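Local coordinates for protein alpha-glucosidase ([Eubacterium] rectale, PDB 6PNR) that acts as a family GH31 sulfoquinovosidase, probably releasing sulfoquinovose from alpha-linked glycosides such as those derived from sulfolipid, at residues L600-Y605 with H610-Y615; A646-N651 with D656-I661. All coordinates share one frame; numbering follows the deposited sequence.

Interaction 1 of 2, residues L600-Y605 with H610-Y615. With SO4 (sulfate ion), chain G.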
loop_
_atom_site.group_PDB
_atom_site.type_symbol
_atom_site.label_atom_id
_atom_site.label_comp_id
_atom_site.label_asym_id
_atom_site.label_seq_id
_atom_site.Cartn_x
_atom_site.Cartn_y
_atom_site.Cartn_z
ATOM N N LEU A 600 32.154 13.595 18.688
ATOM C CA LEU A 600 31.174 13.557 17.614
ATOM C C LEU A 600 31.553 12.424 16.672
ATOM O O LEU A 600 32.703 12.337 16.232
ATOM C CB LEU A 600 31.096 14.882 16.852
ATOM C CG LEU A 600 29.914 14.923 15.872
ATOM C CD1 LEU A 600 29.345 16.324 15.812
ATOM C CD2 LEU A 600 30.306 14.456 14.448
ATOM N N ILE A 601 30.592 11.551 16.389
ATOM C CA ILE A 601 30.793 10.407 15.508
ATOM C C ILE A 601 29.859 10.563 14.323
ATOM O O ILE A 601 28.661 10.808 14.504
ATOM C CB ILE A 601 30.530 9.070 16.225
ATOM C CG1 ILE A 601 31.161 9.072 17.633
ATOM C CG2 ILE A 601 31.047 7.914 15.361
ATOM C CD1 ILE A 601 32.698 9.273 17.643
ATOM N N ALA A 602 30.413 10.424 13.118
ATOM C CA ALA A 602 29.660 10.507 11.862
ATOM C C ALA A 602 30.032 9.298 11.017
ATOM O O ALA A 602 30.916 9.380 10.157
ATOM C CB ALA A 602 29.967 11.806 11.119
ATOM N N PRO A 603 29.392 8.151 11.244
ATOM C CA PRO A 603 29.839 6.914 10.583
ATOM C C PRO A 603 29.660 6.952 9.070
ATOM O O PRO A 603 28.656 7.442 8.551
ATOM C CB PRO A 603 28.954 5.834 11.219
ATOM C CG PRO A 603 28.589 6.407 12.561
ATOM C CD PRO A 603 28.393 7.884 12.289
ATOM N N VAL A 604 30.657 6.420 8.360
ATOM C CA VAL A 604 30.492 6.129 6.940
ATOM C C VAL A 604 29.468 5.014 6.802
ATOM O O VAL A 604 29.674 3.904 7.301
ATOM C CB VAL A 604 31.828 5.738 6.295
ATOM C CG1 VAL A 604 31.611 5.277 4.835
ATOM C CG2 VAL A 604 32.816 6.913 6.371
ATOM N N TYR A 605 28.351 5.306 6.140
ATOM C CA TYR A 605 27.311 4.309 5.963
ATOM C C TYR A 605 27.095 3.958 4.494
ATOM O O TYR A 605 26.057 3.388 4.151
ATOM C CB TYR A 605 26.004 4.770 6.618
ATOM C CG TYR A 605 25.401 6.070 6.093
ATOM C CD1 TYR A 605 24.737 6.111 4.866
ATOM C CD2 TYR A 605 25.463 7.245 6.848
ATOM C CE1 TYR A 605 24.166 7.294 4.386
ATOM C CE2 TYR A 605 24.890 8.435 6.380
ATOM C CZ TYR A 605 24.250 8.449 5.150
ATOM O OH TYR A 605 23.681 9.616 4.695
ATOM N N HIS A 610 36.129 6.990 0.436
ATOM C CA HIS A 610 37.450 7.337 0.935
ATOM C C HIS A 610 37.462 8.656 1.686
ATOM O O HIS A 610 38.454 8.961 2.356
ATOM C CB HIS A 610 38.460 7.391 -0.222
ATOM C CG HIS A 610 38.494 6.133 -1.030
ATOM N ND1 HIS A 610 39.387 5.112 -0.783
ATOM C CD2 HIS A 610 37.713 5.710 -2.052
ATOM C CE1 HIS A 610 39.166 4.123 -1.630
ATOM N NE2 HIS A 610 38.155 4.460 -2.411
ATOM N N GLU A 611 36.394 9.438 1.598
ATOM C CA GLU A 611 36.253 10.651 2.380
ATOM C C GLU A 611 34.800 10.738 2.824
ATOM O O GLU A 611 33.943 10.003 2.335
ATOM C CB GLU A 611 36.688 11.884 1.578
ATOM C CG GLU A 611 35.693 12.324 0.530
ATOM C CD GLU A 611 36.285 13.302 -0.471
ATOM O OE1 GLU A 611 37.526 13.331 -0.607
ATOM O OE2 GLU A 611 35.510 14.038 -1.124
ATOM N N TRP A 612 34.522 11.626 3.776
ATOM C CA TRP A 612 33.173 11.707 4.330
ATOM C C TRP A 612 32.867 13.152 4.703
ATOM O O TRP A 612 33.715 13.828 5.291
ATOM C CB TRP A 612 33.020 10.778 5.549
ATOM C CG TRP A 612 31.577 10.532 5.957
ATOM C CD1 TRP A 612 30.957 10.960 7.102
ATOM C CD2 TRP A 612 30.586 9.801 5.217
ATOM N NE1 TRP A 612 29.641 10.545 7.114
ATOM C CE2 TRP A 612 29.391 9.830 5.972
ATOM C CE3 TRP A 612 30.598 9.115 3.995
ATOM C CZ2 TRP A 612 28.217 9.206 5.539
ATOM C CZ3 TRP A 612 29.430 8.500 3.562
ATOM C CH2 TRP A 612 28.255 8.551 4.332
ATOM N N ASP A 613 31.675 13.624 4.325
ATOM C CA ASP A 613 31.213 14.956 4.698
ATOM C C ASP A 613 30.667 14.929 6.119
ATOM O O ASP A 613 29.883 14.044 6.469
ATOM C CB ASP A 613 30.118 15.444 3.742
ATOM C CG ASP A 613 30.618 15.641 2.316
ATOM O OD1 ASP A 613 31.812 15.975 2.131
ATOM O OD2 ASP A 613 29.811 15.466 1.376
ATOM N N VAL A 614 31.066 15.905 6.934
ATOM C CA VAL A 614 30.672 15.969 8.338
ATOM C C VAL A 614 30.179 17.374 8.636
ATOM O O VAL A 614 30.784 18.357 8.191
ATOM C CB VAL A 614 31.850 15.609 9.270
ATOM C CG1 VAL A 614 31.435 15.686 10.741
ATOM C CG2 VAL A 614 32.426 14.236 8.919
ATOM N N TYR A 615 29.090 17.480 9.387
ATOM C CA TYR A 615 28.702 18.752 9.975
ATOM C C TYR A 615 29.112 18.763 11.443
ATOM O O TYR A 615 28.652 17.925 12.224
ATOM C CB TYR A 615 27.203 19.021 9.853
ATOM C CG TYR A 615 26.832 20.269 10.630
ATOM C CD1 TYR A 615 27.004 21.529 10.069
ATOM C CD2 TYR A 615 26.359 20.193 11.939
ATOM C CE1 TYR A 615 26.695 22.680 10.777
ATOM C CE2 TYR A 615 26.049 21.344 12.659
ATOM C CZ TYR A 615 26.218 22.583 12.066
ATOM O OH TYR A 615 25.917 23.736 12.756
HETATM S S SO4 G . 35.073 9.511 -2.218
HETATM O O1 SO4 G . 34.766 10.941 -2.125
HETATM O O2 SO4 G . 33.963 8.842 -2.911
HETATM O O3 SO4 G . 35.208 8.942 -0.882
HETATM O O4 SO4 G . 36.341 9.328 -2.932
HETATM O O HOH W 1 27.478 9.767 9.098
#

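Interaction 2 of 2, residues A646-N651 with D656-I661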
loop_
_atom_site.group_PDB
_atom_site.type_symbol
_atom_site.label_atom_id
_atom_site.label_comp_id
_atom_site.label_asym_id
_atom_site.label_seq_id
_atom_site.Cartn_x
_atom_site.Cartn_y
_atom_site.Cartn_z
ATOM N N ALA A 646 35.564 10.725 13.323
ATOM C CA ALA A 646 35.366 10.902 14.754
ATOM C C ALA A 646 36.170 12.101 15.227
ATOM O O ALA A 646 37.321 12.287 14.821
ATOM C CB ALA A 646 35.779 9.655 15.534
ATOM N N PHE A 647 35.555 12.907 16.088
ATOM C CA PHE A 647 36.137 14.151 16.571
ATOM C C PHE A 647 35.906 14.230 18.070
ATOM O O PHE A 647 34.902 13.722 18.577
ATOM C CB PHE A 647 35.505 15.369 15.867
ATOM C CG PHE A 647 35.502 15.261 14.360
ATOM C CD1 PHE A 647 34.585 14.440 13.707
ATOM C CD2 PHE A 647 36.418 15.967 13.600
ATOM C CE1 PHE A 647 34.595 14.312 12.333
ATOM C CE2 PHE A 647 36.425 15.856 12.218
ATOM C CZ PHE A 647 35.508 15.023 11.581
ATOM N N TYR A 648 36.840 14.857 18.781
ATOM C CA TYR A 648 36.647 15.112 20.200
ATOM C C TYR A 648 36.842 16.596 20.498
ATOM O O TYR A 648 37.528 17.315 19.767
ATOM C CB TYR A 648 37.585 14.258 21.086
ATOM C CG TYR A 648 39.062 14.507 20.922
ATOM C CD1 TYR A 648 39.733 15.448 21.706
ATOM C CD2 TYR A 648 39.802 13.776 20.002
ATOM C CE1 TYR A 648 41.103 15.662 21.548
ATOM C CE2 TYR A 648 41.148 13.975 19.841
ATOM C CZ TYR A 648 41.800 14.915 20.613
ATOM O OH TYR A 648 43.150 15.092 20.428
ATOM N N ARG A 649 36.210 17.041 21.582
ATOM C CA ARG A 649 36.367 18.413 22.052
ATOM C C ARG A 649 37.792 18.652 22.538
ATOM O O ARG A 649 38.316 17.881 23.349
ATOM C CB ARG A 649 35.379 18.698 23.179
ATOM C CG ARG A 649 33.920 18.681 22.759
ATOM C CD ARG A 649 33.010 18.992 23.953
ATOM N NE ARG A 649 33.470 20.162 24.692
ATOM C CZ ARG A 649 33.975 20.127 25.924
ATOM N NH1 ARG A 649 34.070 18.975 26.585
ATOM N NH2 ARG A 649 34.376 21.253 26.500
ATOM N N LYS A 650 38.417 19.724 22.039
ATOM C CA LYS A 650 39.809 20.012 22.394
ATOM C C LYS A 650 40.009 20.088 23.904
ATOM O O LYS A 650 41.030 19.627 24.428
ATOM C CB LYS A 650 40.262 21.316 21.742
ATOM C CG LYS A 650 41.697 21.715 22.086
ATOM C CD LYS A 650 42.110 22.962 21.312
ATOM C CE LYS A 650 43.606 23.251 21.458
ATOM N NZ LYS A 650 44.029 24.404 20.601
ATOM N N ASN A 651 39.037 20.644 24.625
ATOM C CA ASN A 651 39.153 20.831 26.063
ATOM C C ASN A 651 38.593 19.662 26.860
ATOM O O ASN A 651 38.312 19.821 28.054
ATOM C CB ASN A 651 38.461 22.130 26.471
ATOM C CG ASN A 651 39.065 23.339 25.784
ATOM O OD1 ASN A 651 40.287 23.418 25.608
ATOM N ND2 ASN A 651 38.214 24.278 25.368
ATOM N N ASP A 656 43.773 13.152 26.777
ATOM C CA ASP A 656 44.988 12.344 26.842
ATOM C C ASP A 656 44.753 10.943 26.279
ATOM O O ASP A 656 45.628 10.385 25.602
ATOM C CB ASP A 656 45.490 12.276 28.285
ATOM C CG ASP A 656 44.445 11.717 29.247
ATOM O OD1 ASP A 656 43.244 12.037 29.075
ATOM O OD2 ASP A 656 44.819 10.953 30.166
ATOM N N ILE A 657 43.590 10.353 26.564
ATOM C CA ILE A 657 43.244 9.056 25.986
ATOM C C ILE A 657 43.147 9.165 24.472
ATOM O O ILE A 657 43.681 8.333 23.729
ATOM C CB ILE A 657 41.919 8.539 26.576
ATOM C CG1 ILE A 657 42.068 8.193 28.054
ATOM C CG2 ILE A 657 41.415 7.357 25.769
ATOM C CD1 ILE A 657 43.154 7.202 28.333
ATOM N N PHE A 658 42.424 10.178 23.992
ATOM C CA PHE A 658 42.248 10.334 22.557
ATOM C C PHE A 658 43.581 10.557 21.849
ATOM O O PHE A 658 43.765 10.101 20.712
ATOM C CB PHE A 658 41.280 11.478 22.291
ATOM C CG PHE A 658 39.944 11.308 22.972
ATOM C CD1 PHE A 658 39.345 10.053 23.061
ATOM C CD2 PHE A 658 39.291 12.399 23.530
ATOM C CE1 PHE A 658 38.123 9.899 23.683
ATOM C CE2 PHE A 658 38.069 12.252 24.148
ATOM C CZ PHE A 658 37.484 10.999 24.226
ATOM N N GLU A 659 44.527 11.237 22.504
ATOM C CA GLU A 659 45.844 11.423 21.899
ATOM C C GLU A 659 46.619 10.115 21.838
ATOM O O GLU A 659 47.363 9.880 20.880
ATOM C CB GLU A 659 46.642 12.471 22.674
ATOM C CG GLU A 659 46.171 13.894 22.435
ATOM C CD GLU A 659 46.890 14.908 23.324
ATOM O OE1 GLU A 659 47.928 14.556 23.938
ATOM O OE2 GLU A 659 46.405 16.057 23.407
ATOM N N GLU A 660 46.489 9.266 22.863
ATOM C CA GLU A 660 47.135 7.962 22.813
ATOM C C GLU A 660 46.587 7.129 21.661
ATOM O O GLU A 660 47.339 6.404 20.997
ATOM C CB GLU A 660 46.948 7.214 24.131
ATOM C CG GLU A 660 47.615 7.852 25.320
ATOM C CD GLU A 660 47.373 7.073 26.602
ATOM O OE1 GLU A 660 46.720 6.008 26.535
ATOM O OE2 GLU A 660 47.835 7.525 27.673
ATOM N N ILE A 661 45.280 7.231 21.401
ATOM C CA ILE A 661 44.683 6.507 20.276
ATOM C C ILE A 661 45.256 7.009 18.954
ATOM O O ILE A 661 45.631 6.216 18.083
ATOM C CB ILE A 661 43.148 6.630 20.311
ATOM C CG1 ILE A 661 42.588 5.938 21.566
ATOM C CG2 ILE A 661 42.525 6.087 19.012
ATOM C CD1 ILE A 661 41.128 6.250 21.823
#

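Interaction 1 of 2, residues L600-Y605 with H610-Y615
Trp612 dominates this contact, its indole lying beneath the bend of backbone from Ala602 to Tyr605. A CH-pi contact and an aromatic pair meet its six-membered ring. Val604 CA sits almost exactly above it, 3.9 Å from the centroid of that ring and 6° off its normal, a CH-pi contact made by the backbone rather than by a side-chain tip. At the rim, the edge of the indole meets the face of Tyr605 in a T-shaped pair, with planes at 80° and Tyr605 CE2 3.5 Å from Trp612 CZ2. With chi1 at -165°, CG of Trp612 lies anti to the backbone N, and this extends the indole from its strand toward residues 602-605.

Apolar packing continues on the same face: Val604 CG2 rests 3.8 Å from Trp612 CD2, while its CG1 lies above the CE3-CZ3 side of the ring. Farther along, Val614 meets the methyl of Ala602 (CG2 to CB 4.1 Å) and slides past Leu600, which runs the opposite way.

Polar links are indirect, for no hydrogen bond joins the segments. A water bridges them instead, accepting from Trp612 NE1 at 3.0 Å and donating to Pro603 O at 2.7 Å, so that the indole N-H is satisfied. Near the start of 610-615 a sulfate, probably from the crystallisation liquor, takes a hydrogen bond from Glu611 N through its O3, 2.8 Å away.

Both segments belong to the GH31 C-terminal domain, where the chain leaving strand 599-601 packs on strand 611-616. The latter pairs separately with strand 633-638, whereas 599-601 lies in a six-stranded antiparallel sheet between 593-595 and 646-649. Pro603 and Tyr605 also reach helix 469-481, and Pro603 and Val604 touch helix 504-514, both within the family's TIM-barrel range.

Interaction 2 of 2, residues A646-N651 with D656-I661
Tyr648 presents one face of its ring to Phe658 and overlaps both the CB and the ring of that residue. The methylene makes a CH-pi contact, with Phe658 CB 3.7 Å from the centroid of the Tyr648 ring and displaced toward CD2 and CE2 of the tyrosine. Phe658 CD2 comes in over the CG end of the same face, 3.4 Å from Tyr648 CG. The two ring planes are inclined by 37°, an oblique meeting that is neither a stack nor a T-shaped pair. Tyr648 has CG between its backbone N and carbonyl carbon (chi1 63°), which directs the ring toward the helix, with Tyr648 OH 3.8 Å from CG of Glu659, the residue after Phe658. The same hydroxyl makes a weak hydrogen bond with Arg662, one turn on. An alanine here is likely to leave Phe658 without the ring surface that covers its CB and CD2, and Arg662 without this hydroxyl partner. Phe658 also meets Tyr557 edge-to-face and touches Leu554, both on helix 538-568, while Met599 of the adjacent strand touches both aromatic residues. The arrangement is helix-on-sheet packing in which the C-terminal helix 655-665 returns after a short connection and lies against the antiparallel sheet of the C-terminal domain.

Interactions 1 and 2 follow one another along the chain, their centres about 17 Å apart, and are joined through one sheet, in which strands 599-601 and 646-649 are antiparallel neighbours. A probable hydrogen bond from Leu600 N to Phe647 O (2.8 Å) ties the strands together. Side chains join them as well: Ile601 CD1 packs on Ala646 CB at 3.8 Å, and Val614 CG1 reaches Phe647 CE1 at the same distance. Residues 610-615 and the C-terminal helix thus both build on this pair of strands. None of the four segments contributes a residue to the pocket that holds the aza-sugar inhibitor; both contacts are packing within or against the C-terminal domain.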